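Local coordinates for phenylacetic acid degradation-related protein (Ralstonia eutropha JMP134, PDB 2PIM) that is a putative thioesterase of the hotdog-fold superfamily that probably hydrolyses acyl-CoA thioesters, at residues 59-64 with 119-124; 63-68 with 129-134. All blocks are in the same frame, centred on the assembly; numbering follows the deposited sequence.

Contact 1. Residues 59-64 with 119-124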
ATOM      1  N   GLY A  59       1.182  -2.843   3.822  1.00 29.08           N
ATOM      2  CA  GLY A  59       0.571  -2.278   2.654  1.00 29.09           C
ATOM      3  C   GLY A  59      -0.379  -1.146   2.956  1.00 28.02           C
ATOM      4  O   GLY A  59      -0.420  -0.197   2.208  1.00 30.55           O
HETATM    5  N   MSE A  60      -1.143  -1.250   4.051  1.00 29.75           N
HETATM    6  CA  MSE A  60      -2.101  -0.195   4.430  1.00 30.61           C
HETATM    7  C   MSE A  60      -1.321   1.076   4.805  1.00 30.92           C
HETATM    8  O   MSE A  60      -1.720   2.160   4.411  1.00 26.44           O
HETATM    9  CB  MSE A  60      -3.039  -0.649   5.559  1.00 31.22           C
HETATM   10  CG  MSE A  60      -4.000  -1.771   5.108  1.00 30.88           C
HETATM   11 SE   MSE A  60      -5.054  -1.192   3.556  0.75 27.03          SE
HETATM   12  CE  MSE A  60      -5.690   0.444   4.159  1.00 28.18           C
ATOM     13  N   LEU A  61      -0.193   0.916   5.507  1.00 29.05           N
ATOM     14  CA  LEU A  61       0.713   2.040   5.757  1.00 28.87           C
ATOM     15  C   LEU A  61       1.232   2.645   4.468  1.00 29.48           C
ATOM     16  O   LEU A  61       1.358   3.863   4.345  1.00 26.56           O
ATOM     17  CB  LEU A  61       1.899   1.617   6.578  1.00 25.60           C
ATOM     18  CG  LEU A  61       1.618   1.006   7.963  1.00 31.36           C
ATOM     19  CD1 LEU A  61       2.899   0.430   8.567  1.00 28.91           C
ATOM     20  CD2 LEU A  61       1.002   1.986   8.894  1.00 32.45           C
ATOM     21  N   GLY A  62       1.557   1.774   3.517  1.00 29.12           N
ATOM     22  CA  GLY A  62       1.950   2.212   2.190  1.00 26.99           C
ATOM     23  C   GLY A  62       0.879   3.035   1.490  1.00 27.38           C
ATOM     24  O   GLY A  62       1.211   3.954   0.779  1.00 28.34           O
ATOM     25  N   ALA A  63      -0.399   2.713   1.683  1.00 28.41           N
ATOM     26  CA  ALA A  63      -1.482   3.516   1.099  1.00 28.16           C
ATOM     27  C   ALA A  63      -1.543   4.908   1.712  1.00 27.00           C
ATOM     28  O   ALA A  63      -1.876   5.867   1.045  1.00 26.30           O
ATOM     29  CB  ALA A  63      -2.843   2.781   1.232  1.00 29.95           C
HETATM   30  N   MSE A  64      -1.185   5.030   2.984  1.00 27.74           N
HETATM   31  CA  MSE A  64      -1.052   6.357   3.625  1.00 28.41           C
HETATM   32  C   MSE A  64       0.161   7.159   3.090  1.00 29.97           C
HETATM   33  O   MSE A  64       0.065   8.369   2.830  1.00 30.46           O
HETATM   34  CB  MSE A  64      -0.902   6.148   5.115  1.00 27.53           C
HETATM   35  CG  MSE A  64      -2.136   5.598   5.733  1.00 31.43           C
HETATM   36 SE   MSE A  64      -1.814   4.950   7.584  0.75 26.05          SE
HETATM   37  CE  MSE A  64      -3.516   4.041   7.914  1.00 28.89           C
ATOM     38  N   GLY A 119       8.377  10.259   1.889  1.00 26.96           N
ATOM     39  CA  GLY A 119       7.336  10.258   2.875  1.00 28.59           C
ATOM     40  C   GLY A 119       7.827   9.513   4.107  1.00 27.58           C
ATOM     41  O   GLY A 119       8.629   8.610   3.981  1.00 25.19           O
ATOM     42  N   GLU A 120       7.369   9.946   5.288  1.00 27.22           N
ATOM     43  CA  GLU A 120       7.641   9.280   6.568  1.00 32.27           C
ATOM     44  C   GLU A 120       6.317   9.167   7.304  1.00 34.71           C
ATOM     45  O   GLU A 120       5.468  10.039   7.200  1.00 35.43           O
ATOM     46  CB  GLU A 120       8.629  10.096   7.361  1.00 32.79           C
ATOM     47  CG  GLU A 120       9.971  10.200   6.630  1.00 40.64           C
ATOM     48  CD  GLU A 120      10.970  11.190   7.243  1.00 43.73           C
ATOM     49  OE1 GLU A 120      10.561  11.953   8.170  1.00 47.90           O
ATOM     50  OE2 GLU A 120      12.159  11.177   6.783  1.00 51.17           O
ATOM     51  N   LEU A 121       6.116   8.052   7.984  1.00 34.07           N
ATOM     52  CA  LEU A 121       4.898   7.828   8.738  1.00 31.70           C
ATOM     53  C   LEU A 121       5.327   7.530  10.170  1.00 32.85           C
ATOM     54  O   LEU A 121       6.157   6.623  10.409  1.00 26.82           O
ATOM     55  CB  LEU A 121       4.136   6.654   8.131  1.00 30.21           C
ATOM     56  CG  LEU A 121       2.645   6.506   8.255  1.00 32.99           C
ATOM     57  CD1 LEU A 121       1.821   7.701   7.714  1.00 33.04           C
ATOM     58  CD2 LEU A 121       2.277   5.224   7.522  1.00 32.62           C
ATOM     59  N   SER A 122       4.765   8.313  11.097  1.00 32.16           N
ATOM     60  CA  SER A 122       4.989   8.162  12.520  1.00 33.57           C
ATOM     61  C   SER A 122       3.722   7.851  13.286  1.00 32.15           C
ATOM     62  O   SER A 122       2.615   8.256  12.902  1.00 31.76           O
ATOM     63  CB  SER A 122       5.563   9.454  13.133  1.00 32.76           C
ATOM     64  OG  SER A 122       6.822   9.701  12.569  1.00 47.25           O
ATOM     65  N   GLN A 123       3.941   7.163  14.406  1.00 28.82           N
ATOM     66  CA  GLN A 123       2.942   6.896  15.405  1.00 28.79           C
ATOM     67  C   GLN A 123       3.649   6.902  16.763  1.00 28.39           C
ATOM     68  O   GLN A 123       4.708   6.282  16.921  1.00 28.37           O
ATOM     69  CB  GLN A 123       2.309   5.540  15.170  1.00 28.69           C
ATOM     70  CG  GLN A 123       1.123   5.317  16.059  1.00 30.49           C
ATOM     71  CD  GLN A 123       0.397   4.046  15.735  1.00 32.10           C
ATOM     72  OE1 GLN A 123       0.944   2.949  15.898  1.00 35.14           O
ATOM     73  NE2 GLN A 123      -0.848   4.172  15.284  1.00 31.68           N
ATOM     74  N   ASP A 124       3.044   7.599  17.724  1.00 28.43           N
ATOM     75  CA  ASP A 124       3.553   7.777  19.086  1.00 30.19           C
ATOM     76  C   ASP A 124       5.001   8.250  19.127  1.00 31.22           C
ATOM     77  O   ASP A 124       5.799   7.826  19.981  1.00 32.18           O
ATOM     78  CB  ASP A 124       3.353   6.505  19.930  1.00 31.81           C
ATOM     79  CG  ASP A 124       1.876   6.072  20.033  1.00 40.01           C
ATOM     80  OD1 ASP A 124       0.954   6.915  19.861  1.00 41.57           O
ATOM     81  OD2 ASP A 124       1.640   4.863  20.283  1.00 51.58           O
TER
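L121 reaches from the strand 119-123 to the helix 59-64 and sets its two methyl groups against L61 and M64, which lie three residues, a little under one turn, apart. CG of L121 lies anti to the backbone N (chi1 -154°), and both methyls end at the helix, CD2 against L61 and M64, CD1 against M64. CD2 meets CD2 of L61 at 3.7 Å and lies equally near CB, so it rests against the base of that leucine as well as one prong of its fork. The same methyl comes within 3.6 Å of L61 O, a van der Waals contact with a helix carbonyl. CD1 lies 4.1 Å from CB of M64, and CD2 is just as near that atom. This packing belongs to the hotdog fold, in which a curved antiparallel sheet wraps a long central helix, here 58-75, and L121 is one of the side chains on the concave side of the sheet. M64, a selenomethionine, starts beside its own backbone N and then runs out extended, chi2 167° and chi3 -170°. The chain crosses that of L121 at about a right angle: CB and SE both come near the leucine, SE lying 4.1 Å from CD2 of L121, while the terminal methyl CE leads away from it. All three side chains are buried, and no hydrogen bond joins the segments. L101 of strand 99-107 touches both L61 and L121, and Y43 of strand 38-45 touches both M64 and L121. On the second subunit, D66 accepts a hydrogen bond from G59 N.

Contact 2. Residues 63-68 with 129-134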
ATOM      1  N   ALA A  63      -0.399   2.713   1.683  1.00 28.41           N
ATOM      2  CA  ALA A  63      -1.482   3.516   1.099  1.00 28.16           C
ATOM      3  C   ALA A  63      -1.543   4.908   1.712  1.00 27.00           C
ATOM      4  O   ALA A  63      -1.876   5.867   1.045  1.00 26.30           O
ATOM      5  CB  ALA A  63      -2.843   2.781   1.232  1.00 29.95           C
HETATM    6  N   MSE A  64      -1.185   5.030   2.984  1.00 27.74           N
HETATM    7  CA  MSE A  64      -1.052   6.357   3.625  1.00 28.41           C
HETATM    8  C   MSE A  64       0.161   7.159   3.090  1.00 29.97           C
HETATM    9  O   MSE A  64       0.065   8.369   2.830  1.00 30.46           O
HETATM   10  CB  MSE A  64      -0.902   6.148   5.115  1.00 27.53           C
HETATM   11  CG  MSE A  64      -2.136   5.598   5.733  1.00 31.43           C
HETATM   12 SE   MSE A  64      -1.814   4.950   7.584  0.75 26.05          SE
HETATM   13  CE  MSE A  64      -3.516   4.041   7.914  1.00 28.89           C
ATOM     14  N   LEU A  65       1.283   6.458   2.905  1.00 29.28           N
ATOM     15  CA  LEU A  65       2.482   7.034   2.298  1.00 27.74           C
ATOM     16  C   LEU A  65       2.233   7.460   0.860  1.00 28.05           C
ATOM     17  O   LEU A  65       2.704   8.517   0.409  1.00 29.49           O
ATOM     18  CB  LEU A  65       3.668   6.055   2.426  1.00 28.68           C
ATOM     19  CG  LEU A  65       4.241   5.920   3.873  1.00 23.42           C
ATOM     20  CD1 LEU A  65       5.038   4.657   4.092  1.00 31.04           C
ATOM     21  CD2 LEU A  65       5.054   7.138   4.299  1.00 26.12           C
ATOM     22  N   ASP A  66       1.462   6.657   0.143  1.00 28.59           N
ATOM     23  CA  ASP A  66       1.059   7.003  -1.200  1.00 29.20           C
ATOM     24  C   ASP A  66       0.250   8.285  -1.182  1.00 29.54           C
ATOM     25  O   ASP A  66       0.453   9.173  -2.034  1.00 34.62           O
ATOM     26  CB  ASP A  66       0.298   5.821  -1.840  1.00 28.52           C
ATOM     27  CG  ASP A  66      -0.025   6.050  -3.336  1.00 30.65           C
ATOM     28  OD1 ASP A  66       0.817   6.541  -4.090  1.00 43.29           O
ATOM     29  OD2 ASP A  66      -1.126   5.705  -3.770  1.00 38.64           O
ATOM     30  N   ASP A  67      -0.686   8.398  -0.232  1.00 29.54           N
ATOM     31  CA  ASP A  67      -1.554   9.569  -0.174  1.00 29.77           C
ATOM     32  C   ASP A  67      -0.751  10.853   0.121  1.00 29.76           C
ATOM     33  O   ASP A  67      -0.899  11.873  -0.550  1.00 32.11           O
ATOM     34  CB  ASP A  67      -2.644   9.404   0.889  1.00 29.36           C
ATOM     35  CG  ASP A  67      -3.578  10.614   0.935  1.00 32.14           C
ATOM     36  OD1 ASP A  67      -4.406  10.716   0.022  1.00 30.36           O
ATOM     37  OD2 ASP A  67      -3.471  11.473   1.863  1.00 33.19           O
ATOM     38  N   VAL A  68       0.113  10.801   1.121  1.00 27.64           N
ATOM     39  CA  VAL A  68       0.814  12.013   1.554  1.00 27.44           C
ATOM     40  C   VAL A  68       1.761  12.550   0.470  1.00 29.01           C
ATOM     41  O   VAL A  68       1.800  13.807   0.199  1.00 30.04           O
ATOM     42  CB  VAL A  68       1.476  11.834   2.963  1.00 28.08           C
ATOM     43  CG1 VAL A  68       2.687  10.903   2.910  1.00 24.31           C
ATOM     44  CG2 VAL A  68       1.805  13.154   3.552  1.00 27.20           C
ATOM     45  N   ALA A 129       7.269   3.698   9.156  1.00 25.09           N
ATOM     46  CA  ALA A 129       7.537   3.348   7.802  1.00 24.79           C
ATOM     47  C   ALA A 129       7.983   4.577   7.031  1.00 27.79           C
ATOM     48  O   ALA A 129       7.608   5.700   7.383  1.00 28.46           O
ATOM     49  CB  ALA A 129       6.288   2.748   7.157  1.00 23.37           C
ATOM     50  N   THR A 130       8.797   4.352   6.001  1.00 29.12           N
ATOM     51  CA  THR A 130       9.157   5.405   5.058  1.00 32.22           C
ATOM     52  C   THR A 130       8.848   5.012   3.626  1.00 29.37           C
ATOM     53  O   THR A 130       8.679   3.830   3.319  1.00 28.28           O
ATOM     54  CB  THR A 130      10.648   5.774   5.185  1.00 30.94           C
ATOM     55  OG1 THR A 130      11.430   4.636   4.955  1.00 36.94           O
ATOM     56  CG2 THR A 130      10.972   6.266   6.566  1.00 29.31           C
ATOM     57  N   ALA A 131       8.856   6.011   2.754  1.00 27.56           N
ATOM     58  CA  ALA A 131       8.663   5.828   1.347  1.00 25.75           C
ATOM     59  C   ALA A 131       9.484   6.771   0.467  1.00 28.54           C
ATOM     60  O   ALA A 131       9.808   7.900   0.845  1.00 25.49           O
ATOM     61  CB  ALA A 131       7.221   6.028   0.990  1.00 30.83           C
ATOM     62  N   THR A 132       9.724   6.296  -0.753  1.00 27.54           N
ATOM     63  CA  THR A 132      10.199   7.086  -1.855  1.00 32.64           C
ATOM     64  C   THR A 132       9.220   6.895  -3.001  1.00 30.66           C
ATOM     65  O   THR A 132       8.966   5.764  -3.420  1.00 32.63           O
ATOM     66  CB  THR A 132      11.623   6.553  -2.262  1.00 35.21           C
ATOM     67  OG1 THR A 132      12.554   6.906  -1.229  1.00 44.89           O
ATOM     68  CG2 THR A 132      12.075   7.144  -3.577  1.00 40.10           C
ATOM     69  N   ALA A 133       8.696   7.985  -3.516  1.00 29.19           N
ATOM     70  CA  ALA A 133       7.787   7.978  -4.650  1.00 28.06           C
ATOM     71  C   ALA A 133       8.421   8.659  -5.828  1.00 27.45           C
ATOM     72  O   ALA A 133       9.016   9.723  -5.685  1.00 29.72           O
ATOM     73  CB  ALA A 133       6.518   8.724  -4.304  1.00 30.49           C
ATOM     74  N   THR A 134       8.303   8.026  -6.990  1.00 26.60           N
ATOM     75  CA  THR A 134       8.626   8.634  -8.274  1.00 29.24           C
ATOM     76  C   THR A 134       7.340   8.890  -9.016  1.00 26.08           C
ATOM     77  O   THR A 134       6.617   7.951  -9.296  1.00 27.52           O
ATOM     78  CB  THR A 134       9.490   7.677  -9.098  1.00 32.27           C
ATOM     79  OG1 THR A 134      10.637   7.354  -8.329  1.00 29.76           O
ATOM     80  CG2 THR A 134       9.885   8.286 -10.399  1.00 28.40           C
TER
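In the hotdog fold the central helix lies in the curl of the antiparallel sheet, and L65 is where helix 63-68 meets strand 129-134. The two axes approach to 8.7 Å and their directions diverge by 48°, so the helix runs slantwise over the strand. L65 spans two alternate strand residues, A129 and A131, both of which direct their methyls at the helix. Its CB sits 3.8 Å from CB of A131, a close meeting of side-chain roots that the small alanine permits; the CA atoms of L65 and A131 are just 6.4 Å apart. From there CG stays beside the backbone N of L65 (chi1 -72°). CG and CD2 each lie 4.1 Å from A131 CB; CD1 is no farther from that methyl, but it alone also extends back along the strand to A129. The intervening T130 turns its side chain from the helix, but its carbonyl borders the same patch. L88 of strand 84-92 also packs on A131, and L121 of strand 114-123 on L65. Farther along the helix, D67 OD2 is hydrogen-bonded to Y43 OH of strand 38-45. CD1 of L65 lies 3.8 Å from both A129 CB and T130 O.

Contacts 1 and 2 follow one another along helix 58-75 and share A63 and M64; their centres are about 7 Å apart. Their strand segments, 119-124 and 129-134, are antiparallel neighbours in one sheet, joined by probable backbone hydrogen bonds from L121 N to A129 O (2.8 Å) and from A131 N to G119 O (2.9 Å). L65 links the two patches, its CD2 lying 3.7 Å from G119 C. Both contacts also border the second subunit: A63 O, common to the two, accepts a hydrogen bond from Q57 NE2 of that chain. The same helix thus meets its own sheet on one side and the partner subunit on another.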